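PDB 7D9E: gamma-glutamyltransferase 1 Threonine peptidase. MEROPS family T03 from Pseudomonas nitroreducens, which catalyses transfer of the gamma-glutamyl group from donors such as glutathione to amino acids, and also hydrolyses glutathione. Local coordinates for residues L71-P76 and R96-I101. Residues are numbered along the deposited sequence; the frame is centred on the assembly and turned at random.
Sequences LSSMSP and RIFTSI. With DON (6-diazenyl-5-oxo-L-norleucine), chain D.
The ring of Phe98 meets Ser75 at its edge, where OG lies near the ring plane and 3.8 Å from Phe98 CB. Ser73 approaches the same ring obliquely, its OG 3.7 Å from CE2. Phe311 of the partner chain also meets the ring, with the two planes at about 30°. Ile97 packs against the loop at Ser73 to Ser75. Its CG2 touches Ser73 O at 3.4 Å, while CD1 lies alongside Met74 CG and also reaches DON O1J. Further along the helix, CD1 of Ile101 packs tip-on against the backbone O and CB of Ser75. The loop braces itself. Ser75 OG donates to Ser73 O over 2.8 Å, from above the carbonyl plane. In an ST turn, Ser72 OG accepts a nearly straight bond from Met74 N (170°). With OG anti to its backbone N (chi1 -178°), Ser72 also donates to DON O at 2.7 Å. Ser73 N grips the other carboxylate oxygen, OXT, at 2.7 Å. An alanine in place of Ser72 would probably leave DON O without this donor and Met74 N without its acceptor, freeing the turn to shift. The contact thus forms part of the gamma-glutamyl pocket of this Ntn-hydrolase fold, with Asn21, Glu40 and Asp43 also bonded to DON. The side chain of Met74 leaves the backbone pointing away from the helix, and it also rests on Thr17 and Thr19 of strand 13-19. The loop leads directly into strand 77-81, an outermost strand, within this chain, of a four-stranded antiparallel sheet, and lies against the N-terminal part of helix 97-109.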
ATOM      1  N   LEU B  71       8.172   1.263   8.829  1.00 17.01           N
ATOM      2  CA  LEU B  71       8.000   2.238   7.750  1.00 17.95           C
ATOM      3  C   LEU B  71       7.350   1.589   6.537  1.00 18.57           C
ATOM      4  O   LEU B  71       7.685   0.474   6.154  1.00 17.18           O
ATOM      5  CB  LEU B  71       9.360   2.813   7.351  1.00 16.93           C
ATOM      6  CG  LEU B  71       9.333   3.993   6.368  1.00 19.38           C
ATOM      7  CD1 LEU B  71       8.747   5.219   7.025  1.00 18.86           C
ATOM      8  CD2 LEU B  71      10.723   4.291   5.858  1.00 23.56           C
ATOM      9  N   SER B  72       6.427   2.310   5.918  1.00 15.32           N
ATOM     10  CA  SER B  72       5.693   1.823   4.760  1.00 14.22           C
ATOM     11  C   SER B  72       5.911   2.764   3.589  1.00 15.71           C
ATOM     12  O   SER B  72       6.373   3.898   3.749  1.00 17.50           O
ATOM     13  CB  SER B  72       4.216   1.758   5.110  1.00 16.66           C
ATOM     14  OG  SER B  72       3.447   1.243   4.047  1.00 17.62           O
ATOM     15  N   SER B  73       5.570   2.261   2.406  1.00 15.80           N
ATOM     16  CA  SER B  73       5.439   3.101   1.226  1.00 16.09           C
ATOM     17  C   SER B  73       3.993   3.290   0.813  1.00 16.70           C
ATOM     18  O   SER B  73       3.732   3.987  -0.171  1.00 16.18           O
ATOM     19  CB  SER B  73       6.220   2.498   0.058  1.00 17.47           C
ATOM     20  OG  SER B  73       7.611   2.364   0.370  1.00 18.08           O
ATOM     21  N   MET B  74       3.048   2.678   1.511  1.00 15.53           N
ATOM     22  CA  MET B  74       1.641   2.698   1.079  1.00 16.04           C
ATOM     23  C   MET B  74       1.124   4.131   1.210  1.00 16.59           C
ATOM     24  O   MET B  74       1.380   4.818   2.203  1.00 17.10           O
ATOM     25  CB  MET B  74       0.895   1.771   2.018  1.00 17.20           C
ATOM     26  CG  MET B  74       1.039   0.290   1.643  1.00 17.25           C
ATOM     27  SD  MET B  74      -0.006  -0.843   2.571  1.00 19.39           S
ATOM     28  CE  MET B  74       0.370  -0.498   4.251  1.00 24.13           C
ATOM     29  N   SER B  75       0.402   4.592   0.185  1.00 15.86           N
ATOM     30  CA  SER B  75       0.103   6.013   0.039  1.00 15.73           C
ATOM     31  C   SER B  75      -1.311   6.244  -0.480  1.00 15.67           C
ATOM     32  O   SER B  75      -1.507   6.882  -1.515  1.00 16.77           O
ATOM     33  CB  SER B  75       1.115   6.649  -0.910  1.00 16.47           C
ATOM     34  OG  SER B  75       2.450   6.474  -0.452  1.00 18.81           O
ATOM     35  N   PRO B  76      -2.321   5.750   0.222  1.00 14.32           N
ATOM     36  CA  PRO B  76      -3.701   6.001  -0.218  1.00 14.33           C
ATOM     37  C   PRO B  76      -3.949   7.500  -0.230  1.00 16.10           C
ATOM     38  O   PRO B  76      -3.623   8.201   0.725  1.00 16.94           O
ATOM     39  CB  PRO B  76      -4.555   5.302   0.837  1.00 14.79           C
ATOM     40  CG  PRO B  76      -3.632   5.172   2.058  1.00 16.38           C
ATOM     41  CD  PRO B  76      -2.261   5.010   1.494  1.00 16.08           C
ATOM     42  N   ARG B  96       7.659   1.088  -4.977  1.00 17.12           N
ATOM     43  CA  ARG B  96       7.231   1.788  -6.175  1.00 15.72           C
ATOM     44  C   ARG B  96       5.902   2.517  -5.993  1.00 14.41           C
ATOM     45  O   ARG B  96       5.434   3.170  -6.916  1.00 15.15           O
ATOM     46  CB  ARG B  96       7.029   0.812  -7.333  1.00 16.65           C
ATOM     47  CG  ARG B  96       8.259   0.040  -7.868  1.00 17.43           C
ATOM     48  CD  ARG B  96       9.159  -0.607  -6.865  1.00 20.86           C
ATOM     49  NE  ARG B  96      10.080  -1.493  -7.584  1.00 20.96           N
ATOM     50  CZ  ARG B  96      11.061  -2.192  -7.049  1.00 24.30           C
ATOM     51  NH1 ARG B  96      11.344  -2.121  -5.748  1.00 25.01           N
ATOM     52  NH2 ARG B  96      11.804  -2.951  -7.842  1.00 24.17           N
ATOM     53  N   ILE B  97       5.269   2.407  -4.838  1.00 15.32           N
ATOM     54  CA  ILE B  97       3.898   2.898  -4.706  1.00 14.97           C
ATOM     55  C   ILE B  97       3.829   4.397  -4.933  1.00 13.90           C
ATOM     56  O   ILE B  97       2.981   4.878  -5.687  1.00 14.48           O
ATOM     57  CB  ILE B  97       3.323   2.515  -3.330  1.00 15.74           C
ATOM     58  CG1 ILE B  97       2.996   1.027  -3.277  1.00 15.55           C
ATOM     59  CG2 ILE B  97       2.074   3.391  -3.025  1.00 16.57           C
ATOM     60  CD1 ILE B  97       2.627   0.516  -1.910  1.00 17.38           C
ATOM     61  N   PHE B  98       4.659   5.162  -4.213  1.00 15.31           N
ATOM     62  CA  PHE B  98       4.524   6.611  -4.305  1.00 13.94           C
ATOM     63  C   PHE B  98       5.119   7.141  -5.599  1.00 14.86           C
ATOM     64  O   PHE B  98       4.655   8.171  -6.100  1.00 16.86           O
ATOM     65  CB  PHE B  98       5.031   7.304  -3.049  1.00 16.73           C
ATOM     66  CG  PHE B  98       6.407   6.917  -2.617  1.00 16.90           C
ATOM     67  CD1 PHE B  98       7.512   7.457  -3.244  1.00 18.28           C
ATOM     68  CD2 PHE B  98       6.582   6.050  -1.544  1.00 17.00           C
ATOM     69  CE1 PHE B  98       8.791   7.113  -2.835  1.00 20.71           C
ATOM     70  CE2 PHE B  98       7.864   5.716  -1.105  1.00 19.98           C
ATOM     71  CZ  PHE B  98       8.965   6.257  -1.761  1.00 20.27           C
ATOM     72  N   THR B  99       6.118   6.462  -6.183  1.00 16.50           N
ATOM     73  CA  THR B  99       6.555   6.907  -7.503  1.00 16.22           C
ATOM     74  C   THR B  99       5.498   6.614  -8.561  1.00 15.04           C
ATOM     75  O   THR B  99       5.360   7.392  -9.524  1.00 15.95           O
ATOM     76  CB  THR B  99       7.913   6.322  -7.908  1.00 17.76           C
ATOM     77  OG1 THR B  99       7.827   4.911  -8.010  1.00 16.88           O
ATOM     78  CG2 THR B  99       9.021   6.757  -6.926  1.00 18.01           C
ATOM     79  N   SER B 100       4.743   5.513  -8.412  1.00 14.94           N
ATOM     80  CA  SER B 100       3.659   5.266  -9.369  1.00 15.32           C
ATOM     81  C   SER B 100       2.530   6.280  -9.215  1.00 13.19           C
ATOM     82  O   SER B 100       1.996   6.771 -10.215  1.00 14.87           O
ATOM     83  CB  SER B 100       3.109   3.860  -9.249  1.00 15.51           C
ATOM     84  OG  SER B 100       3.893   2.913  -9.986  1.00 17.58           O
ATOM     85  N   ILE B 101       2.150   6.604  -7.975  1.00 13.80           N
ATOM     86  CA  ILE B 101       1.142   7.641  -7.770  1.00 14.75           C
ATOM     87  C   ILE B 101       1.595   8.973  -8.373  1.00 16.41           C
ATOM     88  O   ILE B 101       0.810   9.661  -9.048  1.00 15.33           O
ATOM     89  CB  ILE B 101       0.799   7.757  -6.286  1.00 15.15           C
ATOM     90  CG1 ILE B 101       0.036   6.515  -5.874  1.00 16.32           C
ATOM     91  CG2 ILE B 101      -0.020   9.037  -6.016  1.00 17.56           C
ATOM     92  CD1 ILE B 101      -0.178   6.354  -4.409  1.00 18.78           C
TER
HETATM   93  O   DON D 701       4.049  -1.300   3.479  1.00 17.87           O
HETATM   94  C   DON D 701       4.838  -1.374   2.392  1.00 21.56           C
HETATM   95  OXT DON D 701       5.312  -0.343   1.927  1.00 21.60           O
HETATM   96  CA  DON D 701       4.903  -2.784   1.837  1.00 25.06           C
HETATM   97  N   DON D 701       4.900  -3.772   2.894  1.00 20.83           N
HETATM   98  CB  DON D 701       3.741  -2.795   0.820  1.00 24.65           C
HETATM   99  C1E DON D 701       3.488  -4.164   0.265  1.00 31.15           C
HETATM  100  C1D DON D 701       2.544  -4.019  -0.899  1.00 41.76           C
HETATM  101  O1J DON D 701       2.069  -2.922  -1.234  1.00 54.71           O